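Local coordinates for protein probable 2-hydroxyhepta-2,4-diene-1,7-dioate isomerase (Thermus thermophilus, PDB 2DFU) that probably acts as a metal-dependent 2-hydroxyhepta-2,4-diene-1,7-dioate isomerase or a related hydrolase of the fumarylacetoacetate hydrolase family, at residues 1-5 and 172-177; 72-76 and 202-206; 125-130 and 210-215; 236-242 and 254-259. The contacts are given in a common frame with arbitrary orientation. Residue numbers count along the deposited sequence, not the author numbering.

In the fold
Interactions 1 and 4 are antiparallel strand pairings in two different sheets: the first ties the N-terminal strand 2-6 to strand 168-175, the second forms the open end of the hairpin 241-246/250-259. Both are partly buried and rely on backbone hydrogen bonds, to which interaction 1 adds a salt-bridge network. Interactions 2 and 3 meet at helix 206-214, one at the lead-in to its N-terminus and one at its C-terminal part, and touch through Tyr-212, which packs on Glu-75 and Pro-76. Interaction 2 is an apolar surface contact between loops, whereas interaction 3, partly buried beside the second subunit, is rich in serine hydrogen bonds. Interactions 3 and 4 lie on opposite sides of the chain's centre, about 36 Å apart between centres.

Interaction 1. Residues 1-5 and 172-177; sequences MKILR and PWLETD
An antiparallel beta ladder joins the N-terminal strand, here 2-5, to the end of strand 168-175, so that the chain's first residues join a sheet of the FAA hydrolase region. The short segments run at 155° to each other, with axes 4.6 Å apart. Ile-3 and Leu-174 form the hydrogen-bonded pair (CA-CA 5.2 Å), and Lys-2 and Glu-175 the non-hydrogen-bonded one (CA-CA 4.7 Å). Pro-172, preceded by a cis peptide, marks the corner where the second strand changes direction.

Backbone bonds run from Ile-3 N to Leu-174 O and from Leu-174 N to Ile-3 O, both 2.8 Å, and from Thr-176 N to Met-1 O at 3.0 Å. Water 1 bridges the strands, 2.9 Å from Arg-5 N, whose proton it accepts, and 2.9 Å from Pro-172 O.

Two salt bridges form one network at Glu-175 (chi1 t, chi2 p): OE1 pairs with Lys-2 NZ at 2.8 Å and OE2 with the chain terminus, Met-1 N, at 3.1 Å. Lys-2 (chi1 m, chi2 p, chi3 t, chi4 p) also bonds Val-249 O through NZ.

Packing occupies both faces. Ile-3 CB meets Leu-174 CG at 3.9 Å on one; on the other Lys-2 CG lies over one face of the Trp-173 ring, 3.5 Å from its NE1. Leu-4 CB lies 3.8 Å from Trp-173 CB.

Met-1 N also donates to Thr-176 OG1 at 2.8 Å.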
loop_
_atom_site.group_PDB
_atom_site.type_symbol
_atom_site.label_atom_id
_atom_site.label_comp_id
_atom_site.label_asym_id
_atom_site.label_seq_id
_atom_site.Cartn_x
_atom_site.Cartn_y
_atom_site.Cartn_z
ATOM N N MET A 1 27.304 0.029 5.586
ATOM C CA MET A 1 27.566 -1.248 4.859
ATOM C C MET A 1 26.430 -1.490 3.870
ATOM O O MET A 1 25.401 -0.811 3.917
ATOM C CB MET A 1 27.649 -2.419 5.848
ATOM C CG MET A 1 26.323 -2.753 6.529
ATOM S SD MET A 1 26.481 -3.931 7.907
ATOM C CE MET A 1 26.874 -2.785 9.269
ATOM N N LYS A 2 26.625 -2.448 2.971
ATOM C CA LYS A 2 25.606 -2.772 1.984
ATOM C C LYS A 2 24.794 -3.977 2.428
ATOM O O LYS A 2 25.335 -5.051 2.670
ATOM C CB LYS A 2 26.246 -3.061 0.619
ATOM C CG LYS A 2 26.453 -1.839 -0.290
ATOM C CD LYS A 2 27.566 -0.943 0.181
ATOM C CE LYS A 2 28.008 0.045 -0.903
ATOM N NZ LYS A 2 27.121 1.230 -1.039
ATOM N N ILE A 3 23.487 -3.790 2.539
ATOM C CA ILE A 3 22.589 -4.864 2.943
ATOM C C ILE A 3 21.715 -5.229 1.749
ATOM O O ILE A 3 21.170 -4.347 1.082
ATOM C CB ILE A 3 21.683 -4.416 4.120
ATOM C CG1 ILE A 3 22.496 -4.408 5.420
ATOM C CG2 ILE A 3 20.453 -5.321 4.219
ATOM C CD1 ILE A 3 21.703 -3.960 6.636
ATOM N N LEU A 4 21.581 -6.523 1.475
ATOM C CA LEU A 4 20.753 -6.946 0.348
ATOM C C LEU A 4 19.830 -8.112 0.668
ATOM O O LEU A 4 19.973 -8.773 1.693
ATOM C CB LEU A 4 21.629 -7.337 -0.844
ATOM C CG LEU A 4 22.512 -8.569 -0.634
ATOM C CD1 LEU A 4 22.825 -9.239 -1.971
ATOM C CD2 LEU A 4 23.784 -8.156 0.078
ATOM N N ARG A 5 18.862 -8.331 -0.214
ATOM C CA ARG A 5 17.921 -9.447 -0.093
ATOM C C ARG A 5 18.155 -10.260 -1.348
ATOM O O ARG A 5 18.281 -9.693 -2.428
ATOM C CB ARG A 5 16.464 -8.974 -0.085
ATOM C CG ARG A 5 15.921 -8.627 1.277
ATOM C CD ARG A 5 14.447 -8.240 1.180
ATOM N NE ARG A 5 13.568 -9.393 1.015
ATOM C CZ ARG A 5 12.782 -9.610 -0.036
ATOM N NH1 ARG A 5 12.753 -8.761 -1.054
ATOM N NH2 ARG A 5 11.987 -10.671 -0.049
ATOM N N PRO A 172 20.266 -1.714 -6.071
ATOM C CA PRO A 172 20.526 -3.158 -5.984
ATOM C C PRO A 172 20.564 -3.621 -4.533
ATOM O O PRO A 172 20.411 -4.806 -4.223
ATOM C CB PRO A 172 21.900 -3.285 -6.628
ATOM C CG PRO A 172 22.592 -2.040 -6.090
ATOM C CD PRO A 172 21.520 -0.973 -6.323
ATOM N N TRP A 173 20.802 -2.666 -3.648
ATOM C CA TRP A 173 20.877 -2.975 -2.242
ATOM C C TRP A 173 20.787 -1.685 -1.465
ATOM O O TRP A 173 20.663 -0.601 -2.017
ATOM C CB TRP A 173 22.198 -3.697 -1.933
ATOM C CG TRP A 173 23.331 -3.151 -2.729
ATOM C CD1 TRP A 173 23.892 -1.860 -2.630
ATOM C CD2 TRP A 173 24.157 -3.885 -3.666
ATOM N NE1 TRP A 173 24.986 -1.703 -3.424
ATOM C CE2 TRP A 173 25.171 -2.999 -4.121
ATOM C CE3 TRP A 173 24.122 -5.179 -4.162
ATOM C CZ2 TRP A 173 26.099 -3.420 -5.051
ATOM C CZ3 TRP A 173 25.052 -5.609 -5.092
ATOM C CH2 TRP A 173 26.045 -4.718 -5.548
ATOM N N LEU A 174 20.796 -1.810 -0.140
ATOM C CA LEU A 174 20.757 -0.577 0.604
ATOM C C LEU A 174 22.041 -0.319 1.368
ATOM O O LEU A 174 22.758 -1.209 1.801
ATOM C CB LEU A 174 19.515 -0.536 1.493
ATOM C CG LEU A 174 19.650 -1.383 2.751
ATOM C CD1 LEU A 174 20.291 -0.612 3.907
ATOM C CD2 LEU A 174 18.295 -1.861 3.265
ATOM N N GLU A 175 22.357 0.970 1.429
ATOM C CA GLU A 175 23.522 1.400 2.165
ATOM C C GLU A 175 23.090 1.987 3.507
ATOM O O GLU A 175 22.221 2.845 3.588
ATOM C CB GLU A 175 24.213 2.464 1.309
ATOM C CG GLU A 175 25.231 3.311 2.065
ATOM C CD GLU A 175 26.359 2.434 2.551
ATOM O OE1 GLU A 175 27.026 1.826 1.725
ATOM O OE2 GLU A 175 26.569 2.370 3.757
ATOM N N THR A 176 23.668 1.498 4.599
ATOM C CA THR A 176 23.291 1.958 5.939
ATOM C C THR A 176 23.990 3.240 6.396
ATOM O O THR A 176 23.485 3.952 7.261
ATOM C CB THR A 176 23.599 0.898 7.007
ATOM O OG1 THR A 176 25.015 0.709 7.082
ATOM C CG2 THR A 176 22.919 -0.427 6.672
ATOM N N ASP A 177 25.152 3.525 5.821
ATOM C CA ASP A 177 25.920 4.700 6.207
ATOM C C ASP A 177 25.989 5.747 5.091
ATOM O O ASP A 177 26.726 5.587 4.120
ATOM C CB ASP A 177 27.324 4.245 6.625
ATOM C CG ASP A 177 28.171 5.375 7.166
ATOM O OD1 ASP A 177 27.605 6.344 7.714
ATOM O OD2 ASP A 177 29.410 5.284 7.057
HETATM O O HOH W 1 18.755 -6.297 -2.346
#

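Interaction 2. Residues 72-76 and 202-206; sequences LPKEP and MIFSV
Leu-72, the first ordered residue after the unmodelled 59-71, begins an irregular segment that passes the loop leading into helix 206-214. Its side chain, in the m,t rotamer and pointing across, puts CD2 3.6 Å from CD1 of Ile-203 (m,t); the two CA atoms are 8.1 Å apart. Pro-73, in a polyproline-II-like conformation (-63/152), sets CD 4.4 Å from Ile-203 CD1 and CG 3.9 Å from Phe-204 CE2. At Lys-74 the backbone bends to -87/-34 and the side chain points away, leaving the carbonyl O at the edge of the Phe-204 ring, 3.6 Å from CE1. Segment 202-206 is the lead-in to that helix, with Ser-205 at the N-cap position; Phe-204 N is held by Asn-56 OD1. Glu-75 returns to an extended backbone (-127/155), its C atom 3.4 Å from Phe-204 CZ; its CA-to-CB bond points away, and the side chain packs against Tyr-212 and Lys-154 of the second subunit, Tyr-212 being of the same chain. Pro-76, C-gamma exo, closes over the ring in a CH-pi contact: CG stands 3.6 Å from the Phe-204 ring centroid, 12° off the ring normal, with Phe-204 at chi1 -57° and chi2 -71°; their CA atoms are 6.9 Å apart.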
loop_
_atom_site.group_PDB
_atom_site.type_symbol
_atom_site.label_atom_id
_atom_site.label_comp_id
_atom_site.label_asym_id
_atom_site.label_seq_id
_atom_site.Cartn_x
_atom_site.Cartn_y
_atom_site.Cartn_z
ATOM N N LEU A 72 6.716 26.427 -6.076
ATOM C CA LEU A 72 7.261 25.434 -5.152
ATOM C C LEU A 72 6.261 25.126 -4.043
ATOM O O LEU A 72 5.745 26.038 -3.397
ATOM C CB LEU A 72 8.568 25.938 -4.526
ATOM C CG LEU A 72 9.770 26.193 -5.441
ATOM C CD1 LEU A 72 10.938 26.715 -4.614
ATOM C CD2 LEU A 72 10.155 24.910 -6.155
ATOM N N PRO A 73 5.984 23.833 -3.800
ATOM C CA PRO A 73 5.036 23.425 -2.759
ATOM C C PRO A 73 5.462 23.808 -1.342
ATOM O O PRO A 73 6.652 23.937 -1.050
ATOM C CB PRO A 73 4.942 21.911 -2.956
ATOM C CG PRO A 73 6.305 21.559 -3.455
ATOM C CD PRO A 73 6.567 22.653 -4.464
ATOM N N LYS A 74 4.469 23.994 -0.475
ATOM C CA LYS A 74 4.692 24.358 0.923
ATOM C C LYS A 74 4.906 23.098 1.757
ATOM O O LYS A 74 5.657 23.102 2.732
ATOM C CB LYS A 74 3.479 25.126 1.458
ATOM C CG LYS A 74 2.149 24.411 1.220
ATOM C CD LYS A 74 0.988 25.072 1.962
ATOM C CE LYS A 74 1.000 24.757 3.458
ATOM N NZ LYS A 74 2.190 25.302 4.178
ATOM N N GLU A 75 4.218 22.027 1.372
ATOM C CA GLU A 75 4.329 20.740 2.052
ATOM C C GLU A 75 4.659 19.691 1.000
ATOM O O GLU A 75 4.348 19.862 -0.181
ATOM C CB GLU A 75 3.009 20.352 2.728
ATOM C CG GLU A 75 2.484 21.345 3.746
ATOM C CD GLU A 75 1.285 20.810 4.515
ATOM O OE1 GLU A 75 0.353 20.278 3.875
ATOM O OE2 GLU A 75 1.272 20.927 5.759
ATOM N N PRO A 76 5.299 18.588 1.412
ATOM C CA PRO A 76 5.640 17.539 0.448
ATOM C C PRO A 76 4.370 16.931 -0.151
ATOM O O PRO A 76 3.461 16.554 0.581
ATOM C CB PRO A 76 6.403 16.523 1.296
ATOM C CG PRO A 76 6.978 17.353 2.411
ATOM C CD PRO A 76 5.841 18.278 2.747
ATOM N N MET A 202 17.387 19.431 -2.552
ATOM C CA MET A 202 16.031 18.977 -2.260
ATOM C C MET A 202 15.236 20.080 -1.576
ATOM O O MET A 202 15.746 20.764 -0.689
ATOM C CB MET A 202 16.038 17.748 -1.345
ATOM C CG MET A 202 16.258 16.410 -2.040
ATOM S SD MET A 202 16.120 15.054 -0.842
ATOM C CE MET A 202 16.560 13.605 -1.883
ATOM N N ILE A 203 13.987 20.245 -1.990
ATOM C CA ILE A 203 13.115 21.245 -1.392
ATOM C C ILE A 203 12.844 20.790 0.036
ATOM O O ILE A 203 12.898 21.583 0.981
ATOM C CB ILE A 203 11.799 21.346 -2.172
ATOM C CG1 ILE A 203 12.097 21.808 -3.603
ATOM C CG2 ILE A 203 10.833 22.282 -1.457
ATOM C CD1 ILE A 203 10.892 21.842 -4.516
ATOM N N PHE A 204 12.564 19.498 0.180
ATOM C CA PHE A 204 12.309 18.899 1.485
ATOM C C PHE A 204 13.376 17.841 1.697
ATOM O O PHE A 204 13.583 16.977 0.839
ATOM C CB PHE A 204 10.934 18.236 1.516
ATOM C CG PHE A 204 9.813 19.164 1.173
ATOM C CD1 PHE A 204 9.437 20.170 2.054
ATOM C CD2 PHE A 204 9.154 19.054 -0.047
ATOM C CE1 PHE A 204 8.421 21.057 1.725
ATOM C CE2 PHE A 204 8.132 19.938 -0.390
ATOM C CZ PHE A 204 7.765 20.942 0.498
ATOM N N SER A 205 14.066 17.914 2.827
ATOM C CA SER A 205 15.098 16.938 3.129
ATOM C C SER A 205 14.446 15.589 3.442
ATOM O O SER A 205 13.237 15.500 3.688
ATOM C CB SER A 205 15.918 17.391 4.338
ATOM O OG SER A 205 15.176 17.228 5.540
ATOM N N VAL A 206 15.253 14.538 3.437
ATOM C CA VAL A 206 14.755 13.207 3.748
ATOM C C VAL A 206 14.170 13.209 5.158
ATOM O O VAL A 206 13.096 12.662 5.397
ATOM C CB VAL A 206 15.889 12.164 3.660
ATOM C CG1 VAL A 206 15.406 10.812 4.179
ATOM C CG2 VAL A 206 16.364 12.056 2.218
#

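Interaction 3. Residues 125-130 and 210-215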
loop_
_atom_site.group_PDB
_atom_site.type_symbol
_atom_site.label_atom_id
_atom_site.label_comp_id
_atom_site.label_asym_id
_atom_site.label_seq_id
_atom_site.Cartn_x
_atom_site.Cartn_y
_atom_site.Cartn_z
ATOM N N MET A 125 7.857 4.588 12.776
ATOM C CA MET A 125 7.819 6.040 12.900
ATOM C C MET A 125 6.400 6.594 13.011
ATOM O O MET A 125 5.574 6.392 12.118
ATOM C CB MET A 125 8.502 6.693 11.692
ATOM C CG MET A 125 9.942 6.283 11.469
ATOM S SD MET A 125 10.650 7.163 10.060
ATOM C CE MET A 125 11.071 8.764 10.831
ATOM N N ARG A 126 6.134 7.301 14.108
ATOM C CA ARG A 126 4.839 7.941 14.362
ATOM C C ARG A 126 5.111 9.234 15.131
ATOM O O ARG A 126 5.647 9.194 16.237
ATOM C CB ARG A 126 3.928 7.033 15.192
ATOM C CG ARG A 126 2.636 7.718 15.630
ATOM C CD ARG A 126 1.685 6.758 16.325
ATOM N NE ARG A 126 0.448 7.421 16.734
ATOM C CZ ARG A 126 0.357 8.301 17.730
ATOM N NH1 ARG A 126 1.431 8.628 18.437
ATOM N NH2 ARG A 126 -0.807 8.865 18.012
ATOM N N HIS A 127 4.747 10.370 14.544
ATOM C CA HIS A 127 4.982 11.675 15.166
ATOM C C HIS A 127 6.456 11.788 15.555
ATOM O O HIS A 127 6.798 11.879 16.739
ATOM C CB HIS A 127 4.113 11.870 16.422
ATOM C CG HIS A 127 2.645 11.703 16.182
ATOM N ND1 HIS A 127 2.064 11.894 14.945
ATOM C CD2 HIS A 127 1.635 11.387 17.027
ATOM C CE1 HIS A 127 0.760 11.702 15.040
ATOM N NE2 HIS A 127 0.474 11.394 16.292
ATOM N N VAL A 128 7.324 11.773 14.549
ATOM C CA VAL A 128 8.761 11.877 14.765
ATOM C C VAL A 128 9.221 13.247 14.282
ATOM O O VAL A 128 8.898 13.657 13.172
ATOM C CB VAL A 128 9.518 10.774 13.982
ATOM C CG1 VAL A 128 11.020 10.918 14.175
ATOM C CG2 VAL A 128 9.050 9.401 14.446
ATOM N N PRO A 129 9.962 13.986 15.120
ATOM C CA PRO A 129 10.425 15.306 14.694
ATOM C C PRO A 129 11.574 15.176 13.695
ATOM O O PRO A 129 12.317 14.200 13.716
ATOM C CB PRO A 129 10.853 15.957 16.005
ATOM C CG PRO A 129 11.374 14.800 16.782
ATOM C CD PRO A 129 10.329 13.730 16.525
ATOM N N PRO A 130 11.729 16.162 12.809
ATOM C CA PRO A 130 12.798 16.127 11.810
ATOM C C PRO A 130 14.162 15.717 12.362
ATOM O O PRO A 130 14.871 14.924 11.742
ATOM C CB PRO A 130 12.799 17.551 11.265
ATOM C CG PRO A 130 11.349 17.928 11.340
ATOM C CD PRO A 130 10.953 17.413 12.705
ATOM N N LEU A 210 10.197 12.203 6.042
ATOM C CA LEU A 210 9.810 11.138 6.961
ATOM C C LEU A 210 9.010 11.706 8.122
ATOM O O LEU A 210 8.002 11.127 8.533
ATOM C CB LEU A 210 11.045 10.422 7.506
ATOM C CG LEU A 210 11.928 9.688 6.493
ATOM C CD1 LEU A 210 13.152 9.146 7.207
ATOM C CD2 LEU A 210 11.145 8.561 5.824
ATOM N N SER A 211 9.472 12.838 8.650
ATOM C CA SER A 211 8.807 13.501 9.766
ATOM C C SER A 211 7.385 13.895 9.378
ATOM O O SER A 211 6.431 13.623 10.108
ATOM C CB SER A 211 9.586 14.757 10.175
ATOM O OG SER A 211 8.903 15.479 11.184
ATOM N N TYR A 212 7.257 14.544 8.225
ATOM C CA TYR A 212 5.962 14.979 7.728
ATOM C C TYR A 212 5.002 13.799 7.629
ATOM O O TYR A 212 3.897 13.834 8.172
ATOM C CB TYR A 212 6.113 15.638 6.356
ATOM C CG TYR A 212 4.789 16.051 5.755
ATOM C CD1 TYR A 212 4.047 17.101 6.302
ATOM C CD2 TYR A 212 4.255 15.364 4.666
ATOM C CE1 TYR A 212 2.803 17.450 5.776
ATOM C CE2 TYR A 212 3.021 15.703 4.136
ATOM C CZ TYR A 212 2.299 16.746 4.693
ATOM O OH TYR A 212 1.073 17.077 4.161
ATOM N N ILE A 213 5.430 12.749 6.938
ATOM C CA ILE A 213 4.603 11.563 6.782
ATOM C C ILE A 213 4.149 11.022 8.133
ATOM O O ILE A 213 2.979 10.696 8.306
ATOM C CB ILE A 213 5.368 10.441 6.028
ATOM C CG1 ILE A 213 5.653 10.881 4.588
ATOM C CG2 ILE A 213 4.557 9.153 6.032
ATOM C CD1 ILE A 213 6.647 9.988 3.868
ATOM N N SER A 214 5.073 10.947 9.090
ATOM C CA SER A 214 4.770 10.401 10.413
ATOM C C SER A 214 3.745 11.172 11.234
ATOM O O SER A 214 3.267 10.668 12.248
ATOM C CB SER A 214 6.054 10.255 11.240
ATOM O OG SER A 214 6.540 11.520 11.659
ATOM N N THR A 215 3.407 12.386 10.816
ATOM C CA THR A 215 2.437 13.170 11.567
ATOM C C THR A 215 1.009 12.651 11.378
ATOM O O THR A 215 0.114 13.000 12.146
ATOM C CB THR A 215 2.463 14.671 11.168
ATOM O OG1 THR A 215 2.010 14.828 9.819
ATOM C CG2 THR A 215 3.857 15.236 11.297
#
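Ser-214 O, near the C-terminal end of helix 206-214, accepts the backbone N of His-127 at 2.7 Å and, more weakly, His-127 ND1 at 3.2 Å. The positive phi of His-127 (53/64) accompanies the bend of its loop around this carbonyl. One residue on, Val-128 N donates to Ser-214 OG at 3.0 Å; that hydroxyl, at chi1 p, passes its own proton back to Ser-211 O at 2.6 Å. Ser-211 OG in turn donates to Val-128 O at 2.7 Å, so both polar backbone atoms of Val-128 are satisfied by serines one helical turn apart. The loop 125-130, which leads from strand 111-121 to helix 130-133, is thus laced along one side of helix 206-214. Thr-215 OG1 turns back to Tyr-212 O (2.7 Å). Apolar packing is supplied by Met-125 CE, 3.7 Å from Leu-210 CB. Trp-264 of the second subunit packs on Ser-211 and Thr-215, and Pro-263 of that subunit on His-127.

Interaction 4. Residues 236-242 and 254-259; sequences LRPGDRL and TLIGPK
Segment 236-242 approaches its antiparallel partner 254-259 through a type II beta turn, Arg-237 to Asp-240, closed by Asp-240 N to Arg-237 O at 3.0 Å; Gly-239 sits at phi/psi 90/-11, where a CB would jam against the preceding carbonyl. Strand pairing follows: Arg-241 faces Leu-255 as a non-hydrogen-bonded pair (CA-CA 4.5 Å), Leu-242 faces Thr-254 as a hydrogen-bonded one (5.2 Å). Leu-242 N donates to Thr-254 O at 2.9 Å and Thr-254 N to Leu-242 O at 3.0 Å. Farther along, Ile-256 N reaches Asp-240 O at 2.9 Å, and Gly-239 N reaches Ile-256 O at 2.8 Å.

Ile-256 (m,m) buries the most surface: its CG1 lies 3.8 Å from Leu-236 CD2 and 3.9 Å from Leu-242 CD1. On the same face Leu-242 (m,p) packs its CB 3.5 Å from Thr-254 CG2. Pro-238 lies along the strand, with CA 3.4 Å from Gly-257 O and CB 4.1 Å from Pro-258 CA. Asp-240 OD2 accepts Arg-237 N at 2.7 Å, bracing the turn, while its OD1 bonds Asn-190. The turn leads into the hairpin 241-246/250-259, whose open end this strand pairing forms, two neighbouring strands of a five-stranded mixed sheet.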
loop_
_atom_site.group_PDB
_atom_site.type_symbol
_atom_site.label_atom_id
_atom_site.label_comp_id
_atom_site.label_asym_id
_atom_site.label_seq_id
_atom_site.Cartn_x
_atom_site.Cartn_y
_atom_site.Cartn_z
ATOM N N LEU A 236 10.013 6.753 -22.352
ATOM C CA LEU A 236 10.639 5.444 -22.470
ATOM C C LEU A 236 10.109 4.711 -23.690
ATOM O O LEU A 236 9.065 5.058 -24.238
ATOM C CB LEU A 236 10.345 4.597 -21.233
ATOM C CG LEU A 236 11.116 4.926 -19.960
ATOM C CD1 LEU A 236 10.381 4.359 -18.745
ATOM C CD2 LEU A 236 12.520 4.353 -20.073
ATOM N N ARG A 237 10.839 3.684 -24.100
ATOM C CA ARG A 237 10.440 2.859 -25.228
ATOM C C ARG A 237 10.814 1.424 -24.917
ATOM O O ARG A 237 11.751 1.168 -24.156
ATOM C CB ARG A 237 11.169 3.280 -26.507
ATOM C CG ARG A 237 10.621 4.511 -27.204
ATOM C CD ARG A 237 11.503 4.856 -28.407
ATOM N NE ARG A 237 10.997 5.990 -29.180
ATOM C CZ ARG A 237 11.698 6.627 -30.115
ATOM N NH1 ARG A 237 12.941 6.244 -30.394
ATOM N NH2 ARG A 237 11.160 7.648 -30.773
ATOM N N PRO A 238 10.076 0.463 -25.492
ATOM C CA PRO A 238 10.381 -0.947 -25.255
ATOM C C PRO A 238 11.859 -1.186 -25.553
ATOM O O PRO A 238 12.395 -0.661 -26.527
ATOM C CB PRO A 238 9.472 -1.656 -26.250
ATOM C CG PRO A 238 8.245 -0.783 -26.238
ATOM C CD PRO A 238 8.831 0.615 -26.269
ATOM N N GLY A 239 12.528 -1.953 -24.703
ATOM C CA GLY A 239 13.932 -2.224 -24.944
ATOM C C GLY A 239 14.908 -1.247 -24.317
ATOM O O GLY A 239 16.109 -1.507 -24.310
ATOM N N ASP A 240 14.421 -0.123 -23.801
ATOM C CA ASP A 240 15.321 0.838 -23.174
ATOM C C ASP A 240 16.049 0.234 -21.977
ATOM O O ASP A 240 15.448 -0.465 -21.156
ATOM C CB ASP A 240 14.567 2.082 -22.697
ATOM C CG ASP A 240 14.301 3.074 -23.809
ATOM O OD1 ASP A 240 14.932 2.973 -24.889
ATOM O OD2 ASP A 240 13.461 3.971 -23.590
ATOM N N ARG A 241 17.349 0.507 -21.892
ATOM C CA ARG A 241 18.170 0.030 -20.788
ATOM C C ARG A 241 18.459 1.210 -19.876
ATOM O O ARG A 241 18.991 2.228 -20.320
ATOM C CB ARG A 241 19.478 -0.561 -21.310
ATOM C CG ARG A 241 19.291 -1.875 -22.048
ATOM C CD ARG A 241 20.628 -2.450 -22.470
ATOM N NE ARG A 241 20.492 -3.834 -22.900
ATOM C CZ ARG A 241 21.511 -4.614 -23.237
ATOM N NH1 ARG A 241 22.754 -4.144 -23.193
ATOM N NH2 ARG A 241 21.286 -5.867 -23.610
ATOM N N LEU A 242 18.102 1.078 -18.604
ATOM C CA LEU A 242 18.160 2.138 -17.608
ATOM C C LEU A 242 19.161 1.850 -16.483
ATOM O O LEU A 242 19.289 0.752 -15.956
ATOM C CB LEU A 242 16.781 2.345 -17.000
ATOM C CG LEU A 242 15.824 3.087 -17.918
ATOM C CD1 LEU A 242 15.095 2.139 -18.866
ATOM C CD2 LEU A 242 14.729 3.815 -17.147
ATOM N N THR A 254 17.897 -1.585 -14.700
ATOM C CA THR A 254 16.576 -2.074 -15.051
ATOM C C THR A 254 16.361 -1.873 -16.545
ATOM O O THR A 254 17.190 -1.262 -17.222
ATOM C CB THR A 254 15.464 -1.347 -14.256
ATOM O OG1 THR A 254 14.211 -1.993 -14.502
ATOM C CG2 THR A 254 15.359 0.098 -14.681
ATOM N N LEU A 255 15.260 -2.398 -17.068
ATOM C CA LEU A 255 14.986 -2.256 -18.489
ATOM C C LEU A 255 13.509 -2.393 -18.819
ATOM O O LEU A 255 12.734 -2.999 -18.070
ATOM C CB LEU A 255 15.803 -3.281 -19.288
ATOM C CG LEU A 255 15.555 -4.773 -19.062
ATOM C CD1 LEU A 255 14.205 -5.172 -19.632
ATOM C CD2 LEU A 255 16.640 -5.566 -19.752
ATOM N N ILE A 256 13.127 -1.822 -19.953
ATOM C CA ILE A 256 11.751 -1.868 -20.393
ATOM C C ILE A 256 11.529 -3.041 -21.332
ATOM O O ILE A 256 12.290 -3.251 -22.283
ATOM C CB ILE A 256 11.368 -0.575 -21.112
ATOM C CG1 ILE A 256 11.818 0.624 -20.278
ATOM C CG2 ILE A 256 9.856 -0.529 -21.325
ATOM C CD1 ILE A 256 11.225 0.651 -18.869
ATOM N N GLY A 257 10.483 -3.810 -21.053
ATOM C CA GLY A 257 10.168 -4.952 -21.887
ATOM C C GLY A 257 9.304 -4.556 -23.070
ATOM O O GLY A 257 9.003 -3.373 -23.246
ATOM N N PRO A 258 8.890 -5.530 -23.903
ATOM C CA PRO A 258 8.049 -5.313 -25.089
ATOM C C PRO A 258 6.692 -4.739 -24.706
ATOM O O PRO A 258 6.217 -4.961 -23.591
ATOM C CB PRO A 258 7.918 -6.717 -25.680
ATOM C CG PRO A 258 9.185 -7.397 -25.235
ATOM C CD PRO A 258 9.290 -6.945 -23.801
ATOM N N LYS A 259 6.058 -4.007 -25.620
ATOM C CA LYS A 259 4.752 -3.442 -25.310
ATOM C C LYS A 259 3.748 -4.574 -25.215
ATOM O O LYS A 259 3.750 -5.480 -26.040
ATOM C CB LYS A 259 4.284 -2.453 -26.382
ATOM C CG LYS A 259 3.254 -1.462 -25.824
ATOM C CD LYS A 259 2.038 -1.317 -26.713
ATOM C CE LYS A 259 0.876 -0.659 -25.964
ATOM N NZ LYS A 259 1.209 0.677 -25.410
#